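Long-range contacts in PAC2 family protein (PDB 2WAM), which is of unknown function but belongs to the PAC2 family, as a representative of a duplicated gene family in actinobacteria: residues V172-G177 with A262-L267; H196-E201 with G231-G236. All coordinates share one frame; numbering follows the deposited sequence.

From the N terminus, the chain first enters residues 172-177, which run into strand 174-183, and then passes to strand 193-197, whose end opens contact 2. After helix 219-229 it returns as strand 234-242, and residues 231-236 close contact 2 across 29 intervening residues. Only with the end of helix 251-265 does contact 1 close, with 84 residues between its segments, so contact 2 is nested inside its loop. Contact 2 joins two antiparallel neighbours of the mixed sheet; contact 1 sets a helix end against that sheet. Their centres lie about 10 Å apart, and strand 234-242 joins them, Val235 packing on Thr264 and probably hydrogen-bonding through its backbone to Thr175 and Gly177.

Contact 1 of 2, residues V172-G177 with A262-L267; sequences VRQTIG and AKTGSL
Extended from the backbone outward, with CG opposite the backbone N (chi1 -179°), Gln174 carries its amide to the last turn of helix 251-265 and meets Thr264 there. Ile176 takes chi1 -50°, which places its CG1 branch beside the backbone N and leads CD1 to the same threonine. The Gln174 chain crosses Thr264 at about a right angle, OE1 lying 3.5 Å from the Thr264 CG2 methyl. Ile176 runs past Thr264 in the opposite direction, CD1 3.8 Å from that CG2. One residue before Gln174, the guanidinium of Arg173 presents its edge to the helix end, with NH2 3.1 Å from Gly265 O. There the helix stops: Ser266 turns to positive phi, and Leu267 N bonds back to Ala262 O. Phe237 of the neighbouring strand 234-242 touches both Ile176 and Thr264, in the layer between sheet and helix of this alpha/beta fold. The Ile176-Thr264 methyl contact is apolar, whereas Gln174 OE1 rests 3.3 Å from Thr264 O with no proton between these two acceptors, its NE2 donating to Glu233. The positive guanidinium probably suits the carbonyl end of the helix, though nearby Arg64 may partly offset this.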
ATOM      1  N   VAL A 172     -13.603   7.324  25.194  1.00 35.81           N
ATOM      2  CA  VAL A 172     -13.658   8.746  25.512  1.00 30.59           C
ATOM      3  C   VAL A 172     -15.076   9.271  25.718  1.00 32.25           C
ATOM      4  O   VAL A 172     -15.970   9.006  24.916  1.00 37.88           O
ATOM      5  CB  VAL A 172     -12.940   9.575  24.435  1.00 31.51           C
ATOM      6  CG1 VAL A 172     -13.309  11.052  24.548  1.00 26.10           C
ATOM      7  CG2 VAL A 172     -11.444   9.365  24.555  1.00 30.32           C
ATOM      8  N   ARG A 173     -15.270  10.031  26.790  1.00 32.27           N
ATOM      9  CA  ARG A 173     -16.598  10.517  27.152  1.00 45.43           C
ATOM     10  C   ARG A 173     -16.745  12.033  26.977  1.00 40.51           C
ATOM     11  O   ARG A 173     -17.845  12.580  27.067  1.00 38.38           O
ATOM     12  CB  ARG A 173     -16.920  10.132  28.596  1.00 41.72           C
ATOM     13  CG  ARG A 173     -16.149  10.946  29.619  1.00 36.38           C
ATOM     14  CD  ARG A 173     -16.466  10.537  31.046  1.00 32.42           C
ATOM     15  NE  ARG A 173     -15.574  11.186  32.009  1.00 33.59           N
ATOM     16  CZ  ARG A 173     -15.719  12.445  32.407  1.00 37.44           C
ATOM     17  NH1 ARG A 173     -16.713  13.192  31.924  1.00 41.42           N
ATOM     18  NH2 ARG A 173     -14.875  12.962  33.281  1.00 34.97           N
ATOM     19  N   GLN A 174     -15.629  12.697  26.714  1.00 33.57           N
ATOM     20  CA  GLN A 174     -15.587  14.152  26.630  1.00 30.80           C
ATOM     21  C   GLN A 174     -14.254  14.583  26.028  1.00 28.70           C
ATOM     22  O   GLN A 174     -13.202  14.075  26.409  1.00 31.85           O
ATOM     23  CB  GLN A 174     -15.744  14.758  28.019  1.00 26.78           C
ATOM     24  CG  GLN A 174     -15.740  16.268  28.053  1.00 34.34           C
ATOM     25  CD  GLN A 174     -15.938  16.808  29.465  1.00 46.02           C
ATOM     26  OE1 GLN A 174     -14.994  16.874  30.251  1.00 49.14           O
ATOM     27  NE2 GLN A 174     -17.166  17.208  29.784  1.00 42.45           N
ATOM     28  N   THR A 175     -14.304  15.515  25.085  1.00 30.16           N
ATOM     29  CA  THR A 175     -13.112  15.996  24.409  1.00 34.91           C
ATOM     30  C   THR A 175     -12.938  17.487  24.651  1.00 40.55           C
ATOM     31  O   THR A 175     -13.785  18.284  24.262  1.00 43.61           O
ATOM     32  CB  THR A 175     -13.175  15.717  22.896  1.00 32.54           C
ATOM     33  OG1 THR A 175     -13.298  14.309  22.683  1.00 33.83           O
ATOM     34  CG2 THR A 175     -11.909  16.207  22.210  1.00 24.98           C
ATOM     35  N   ILE A 176     -11.832  17.847  25.298  1.00 40.35           N
ATOM     36  CA  ILE A 176     -11.554  19.226  25.690  1.00 33.09           C
ATOM     37  C   ILE A 176     -10.388  19.805  24.885  1.00 35.58           C
ATOM     38  O   ILE A 176      -9.273  19.297  24.959  1.00 34.57           O
ATOM     39  CB  ILE A 176     -11.174  19.319  27.187  1.00 26.94           C
ATOM     40  CG1 ILE A 176     -12.188  18.588  28.056  1.00 30.86           C
ATOM     41  CG2 ILE A 176     -11.025  20.763  27.626  1.00 26.91           C
ATOM     42  CD1 ILE A 176     -11.927  18.725  29.522  1.00 25.68           C
ATOM     43  N   GLY A 177     -10.647  20.882  24.143  1.00 29.56           N
ATOM     44  CA  GLY A 177      -9.610  21.533  23.368  1.00 27.53           C
ATOM     45  C   GLY A 177      -8.997  22.775  24.003  1.00 33.13           C
ATOM     46  O   GLY A 177      -9.669  23.554  24.691  1.00 26.24           O
ATOM     47  N   ALA A 262      -9.229  20.984  34.588  1.00 30.02           N
ATOM     48  CA  ALA A 262      -9.469  20.313  35.863  1.00 32.84           C
ATOM     49  C   ALA A 262     -10.942  20.355  36.302  1.00 30.98           C
ATOM     50  O   ALA A 262     -11.494  19.319  36.651  1.00 31.29           O
ATOM     51  CB  ALA A 262      -8.556  20.865  36.951  1.00 22.89           C
ATOM     52  N   LYS A 263     -11.566  21.537  36.289  1.00 25.55           N
ATOM     53  CA  LYS A 263     -12.994  21.652  36.622  1.00 35.79           C
ATOM     54  C   LYS A 263     -13.877  20.818  35.686  1.00 38.18           C
ATOM     55  O   LYS A 263     -14.676  20.002  36.130  1.00 45.09           O
ATOM     56  CB  LYS A 263     -13.477  23.109  36.570  1.00 41.91           C
ATOM     57  CG  LYS A 263     -12.733  24.060  37.476  1.00 56.46           C
ATOM     58  CD  LYS A 263     -13.323  25.467  37.441  1.00 61.41           C
ATOM     59  CE  LYS A 263     -12.407  26.441  38.185  1.00 70.94           C
ATOM     60  NZ  LYS A 263     -13.035  27.769  38.407  1.00 80.84           N
ATOM     61  N   THR A 264     -13.730  21.041  34.388  1.00 38.68           N
ATOM     62  CA  THR A 264     -14.584  20.416  33.392  1.00 32.01           C
ATOM     63  C   THR A 264     -14.403  18.909  33.351  1.00 33.39           C
ATOM     64  O   THR A 264     -15.372  18.158  33.268  1.00 42.67           O
ATOM     65  CB  THR A 264     -14.324  21.017  32.004  1.00 34.88           C
ATOM     66  OG1 THR A 264     -14.717  22.399  32.004  1.00 41.70           O
ATOM     67  CG2 THR A 264     -15.104  20.272  30.941  1.00 30.75           C
ATOM     68  N   GLY A 265     -13.157  18.462  33.430  1.00 34.18           N
ATOM     69  CA  GLY A 265     -12.859  17.046  33.305  1.00 32.10           C
ATOM     70  C   GLY A 265     -12.948  16.250  34.592  1.00 38.97           C
ATOM     71  O   GLY A 265     -12.863  15.011  34.571  1.00 40.14           O
ATOM     72  N   SER A 266     -13.132  16.956  35.710  1.00 35.26           N
ATOM     73  CA  SER A 266     -13.132  16.315  37.023  1.00 33.40           C
ATOM     74  C   SER A 266     -11.763  15.681  37.297  1.00 38.05           C
ATOM     75  O   SER A 266     -11.651  14.536  37.741  1.00 34.41           O
ATOM     76  CB  SER A 266     -14.245  15.267  37.110  1.00 34.89           C
ATOM     77  OG  SER A 266     -15.499  15.898  37.277  1.00 51.97           O
ATOM     78  N   LEU A 267     -10.720  16.438  36.996  1.00 36.67           N
ATOM     79  CA  LEU A 267      -9.370  15.965  37.182  1.00 29.39           C
ATOM     80  C   LEU A 267      -8.702  16.747  38.302  1.00 38.26           C
ATOM     81  O   LEU A 267      -9.003  17.927  38.531  1.00 36.88           O
ATOM     82  CB  LEU A 267      -8.568  16.101  35.887  1.00 32.67           C
ATOM     83  CG  LEU A 267      -8.961  15.165  34.738  1.00 33.23           C
ATOM     84  CD1 LEU A 267      -8.016  15.357  33.577  1.00 29.00           C
ATOM     85  CD2 LEU A 267      -8.954  13.715  35.187  1.00 28.76           C
TER

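Contact 2 of 2, residues H196-E201 with G231-G236; sequences HSNNRE and GHEVVG
His196 and Gly236 form an antiparallel hydrogen-bonded pair, linking strand 193-197, the outermost at this end of the chain's mixed sheet, to strand 234-242. His196 N gives to Gly236 O at 2.9 Å, and Gly236 N returns a bond to His196 O at 2.8 Å. The imidazole folds back over its partner: Gly236 CA sits 3.8 Å from the ring centroid as a CH-pi contact, and Gly236 O lies over the ring nearer its rim. Ser197 and Val235 follow as the non-hydrogen-bonded pair, their CB atoms 4.0 Å apart.

Beyond Ser197 the strand pairing passes to side chains. Asn198 N makes just a weak bond to Val234 O, but the Asn198 amide spans the opposing backbone with both ends. Its OD1 accepts from Val234 N at 3.0 Å, almost straight at 177° although the N-H arrives from above the carbonyl plane; ND2 gives to His232 O, also at 3.0 Å. A chi1 of 69°, with CG set between N and C, turns the amide across to these groups. Asn199 ND2 adds a weak bond of 3.3 Å to Glu233 OE1, the amide and carboxylate planes 44° apart.

Further out, Glu224 of helix 219-229 bonds His196 ND1 and so helps fix the ring, Glu168 holds His232, and Gln174 takes the other oxygen of Glu233. A second subunit adds backbone hydrogen bonds from Ser197 and a salt bridge from Arg200 to its Asp121. Two side-chain turns help position Asn198 and Asn199 as the chain leaves the strand: Ser197 OG accepts from Asn199 N in an ST turn, and in the following Asx turn Asn199 OD1 receives Glu201 N from above its carbonyl plane.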
ATOM      1  N   HIS A 196     -16.314  27.279  24.417  1.00 46.33           N
ATOM      2  CA  HIS A 196     -17.249  26.732  23.440  1.00 43.91           C
ATOM      3  C   HIS A 196     -17.564  25.271  23.753  1.00 44.95           C
ATOM      4  O   HIS A 196     -16.743  24.547  24.322  1.00 39.89           O
ATOM      5  CB  HIS A 196     -16.766  26.917  21.988  1.00 33.92           C
ATOM      6  CG  HIS A 196     -15.283  26.828  21.819  1.00 43.10           C
ATOM      7  ND1 HIS A 196     -14.672  25.781  21.163  1.00 45.05           N
ATOM      8  CD2 HIS A 196     -14.288  27.661  22.207  1.00 43.21           C
ATOM      9  CE1 HIS A 196     -13.367  25.972  21.156  1.00 48.55           C
ATOM     10  NE2 HIS A 196     -13.106  27.103  21.787  1.00 48.83           N
ATOM     11  N   SER A 197     -18.769  24.844  23.398  1.00 42.19           N
ATOM     12  CA  SER A 197     -19.172  23.473  23.670  1.00 49.41           C
ATOM     13  C   SER A 197     -20.426  23.154  22.894  1.00 47.21           C
ATOM     14  O   SER A 197     -21.133  24.061  22.463  1.00 46.86           O
ATOM     15  CB  SER A 197     -19.428  23.280  25.162  1.00 49.39           C
ATOM     16  OG  SER A 197     -19.953  21.996  25.424  1.00 46.03           O
ATOM     17  N   ASN A 198     -20.694  21.868  22.700  1.00 42.25           N
ATOM     18  CA  ASN A 198     -21.968  21.474  22.118  1.00 43.31           C
ATOM     19  C   ASN A 198     -22.929  21.069  23.221  1.00 42.91           C
ATOM     20  O   ASN A 198     -23.971  20.473  22.970  1.00 56.85           O
ATOM     21  CB  ASN A 198     -21.817  20.381  21.047  1.00 35.59           C
ATOM     22  CG  ASN A 198     -21.399  19.047  21.619  1.00 40.26           C
ATOM     23  OD1 ASN A 198     -20.788  18.973  22.679  1.00 47.38           O
ATOM     24  ND2 ASN A 198     -21.709  17.984  20.903  1.00 46.42           N
ATOM     25  N   ASN A 199     -22.558  21.406  24.450  1.00 40.30           N
ATOM     26  CA  ASN A 199     -23.445  21.260  25.595  1.00 45.91           C
ATOM     27  C   ASN A 199     -23.358  22.469  26.526  1.00 53.27           C
ATOM     28  O   ASN A 199     -22.389  22.625  27.263  1.00 57.58           O
ATOM     29  CB  ASN A 199     -23.137  19.980  26.360  1.00 48.39           C
ATOM     30  CG  ASN A 199     -23.872  19.903  27.679  1.00 58.73           C
ATOM     31  OD1 ASN A 199     -24.710  20.754  27.987  1.00 61.40           O
ATOM     32  ND2 ASN A 199     -23.560  18.884  28.470  1.00 63.22           N
ATOM     33  N   ARG A 200     -24.387  23.312  26.498  1.00 57.85           N
ATOM     34  CA  ARG A 200     -24.352  24.582  27.211  1.00 55.23           C
ATOM     35  C   ARG A 200     -24.129  24.454  28.716  1.00 54.17           C
ATOM     36  O   ARG A 200     -23.567  25.352  29.341  1.00 54.75           O
ATOM     37  CB  ARG A 200     -25.601  25.404  26.905  1.00 54.90           C
ATOM     38  CG  ARG A 200     -25.540  26.073  25.545  1.00 69.79           C
ATOM     39  CD  ARG A 200     -26.756  26.941  25.265  1.00 81.56           C
ATOM     40  NE  ARG A 200     -26.921  27.138  23.825  1.00 93.94           N
ATOM     41  CZ  ARG A 200     -26.451  28.182  23.147  1.00103.92           C
ATOM     42  NH1 ARG A 200     -25.789  29.145  23.778  1.00111.94           N
ATOM     43  NH2 ARG A 200     -26.648  28.266  21.837  1.00102.48           N
ATOM     44  N   GLU A 201     -24.558  23.341  29.296  1.00 53.31           N
ATOM     45  CA  GLU A 201     -24.394  23.144  30.734  1.00 61.43           C
ATOM     46  C   GLU A 201     -22.924  23.156  31.119  1.00 63.35           C
ATOM     47  O   GLU A 201     -22.562  23.567  32.222  1.00 69.03           O
ATOM     48  CB  GLU A 201     -25.059  21.844  31.189  1.00 74.00           C
ATOM     49  CG  GLU A 201     -26.582  21.863  31.069  1.00 93.25           C
ATOM     50  CD  GLU A 201     -27.240  20.649  31.704  1.00104.73           C
ATOM     51  OE1 GLU A 201     -26.566  19.946  32.489  1.00103.82           O
ATOM     52  OE2 GLU A 201     -28.434  20.403  31.418  1.00108.56           O
ATOM     53  N   GLY A 231     -21.866  13.101  17.405  1.00 42.95           N
ATOM     54  CA  GLY A 231     -22.541  12.932  18.684  1.00 30.85           C
ATOM     55  C   GLY A 231     -21.645  12.844  19.909  1.00 42.43           C
ATOM     56  O   GLY A 231     -22.097  12.449  20.982  1.00 49.48           O
ATOM     57  N   HIS A 232     -20.378  13.218  19.764  1.00 36.93           N
ATOM     58  CA  HIS A 232     -19.473  13.232  20.904  1.00 38.03           C
ATOM     59  C   HIS A 232     -19.616  14.531  21.681  1.00 42.70           C
ATOM     60  O   HIS A 232     -19.933  15.581  21.102  1.00 39.03           O
ATOM     61  CB  HIS A 232     -18.033  13.057  20.444  1.00 38.69           C
ATOM     62  CG  HIS A 232     -17.739  11.698  19.911  1.00 41.13           C
ATOM     63  ND1 HIS A 232     -17.370  10.645  20.723  1.00 50.81           N
ATOM     64  CD2 HIS A 232     -17.758  11.210  18.649  1.00 42.93           C
ATOM     65  CE1 HIS A 232     -17.175   9.570  19.984  1.00 54.63           C
ATOM     66  NE2 HIS A 232     -17.405   9.885  18.722  1.00 53.04           N
ATOM     67  N   GLU A 233     -19.385  14.464  22.989  1.00 38.06           N
ATOM     68  CA  GLU A 233     -19.415  15.666  23.818  1.00 38.70           C
ATOM     69  C   GLU A 233     -18.089  16.405  23.739  1.00 40.72           C
ATOM     70  O   GLU A 233     -17.043  15.839  24.032  1.00 45.41           O
ATOM     71  CB  GLU A 233     -19.717  15.327  25.274  1.00 33.51           C
ATOM     72  CG  GLU A 233     -20.024  16.555  26.122  1.00 40.47           C
ATOM     73  CD  GLU A 233     -20.461  16.195  27.533  1.00 57.18           C
ATOM     74  OE1 GLU A 233     -21.685  16.241  27.794  1.00 67.68           O
ATOM     75  OE2 GLU A 233     -19.592  15.852  28.374  1.00 46.60           O
ATOM     76  N   VAL A 234     -18.129  17.670  23.346  1.00 34.71           N
ATOM     77  CA  VAL A 234     -16.907  18.429  23.175  1.00 30.74           C
ATOM     78  C   VAL A 234     -16.969  19.755  23.920  1.00 34.56           C
ATOM     79  O   VAL A 234     -18.040  20.324  24.118  1.00 39.26           O
ATOM     80  CB  VAL A 234     -16.629  18.720  21.680  1.00 37.75           C
ATOM     81  CG1 VAL A 234     -16.617  17.423  20.862  1.00 25.73           C
ATOM     82  CG2 VAL A 234     -17.648  19.740  21.125  1.00 33.80           C
ATOM     83  N   VAL A 235     -15.805  20.247  24.315  1.00 28.64           N
ATOM     84  CA  VAL A 235     -15.691  21.557  24.924  1.00 32.45           C
ATOM     85  C   VAL A 235     -14.295  22.109  24.640  1.00 37.81           C
ATOM     86  O   VAL A 235     -13.352  21.357  24.393  1.00 32.11           O
ATOM     87  CB  VAL A 235     -16.063  21.541  26.441  1.00 30.20           C
ATOM     88  CG1 VAL A 235     -15.457  20.364  27.143  1.00 30.84           C
ATOM     89  CG2 VAL A 235     -15.664  22.826  27.115  1.00 34.25           C
ATOM     90  N   GLY A 236     -14.184  23.430  24.622  1.00 38.35           N
ATOM     91  CA  GLY A 236     -12.970  24.073  24.179  1.00 32.88           C
ATOM     92  C   GLY A 236     -12.795  25.390  24.887  1.00 36.01           C
ATOM     93  O   GLY A 236     -13.756  26.112  25.128  1.00 43.07           O
TER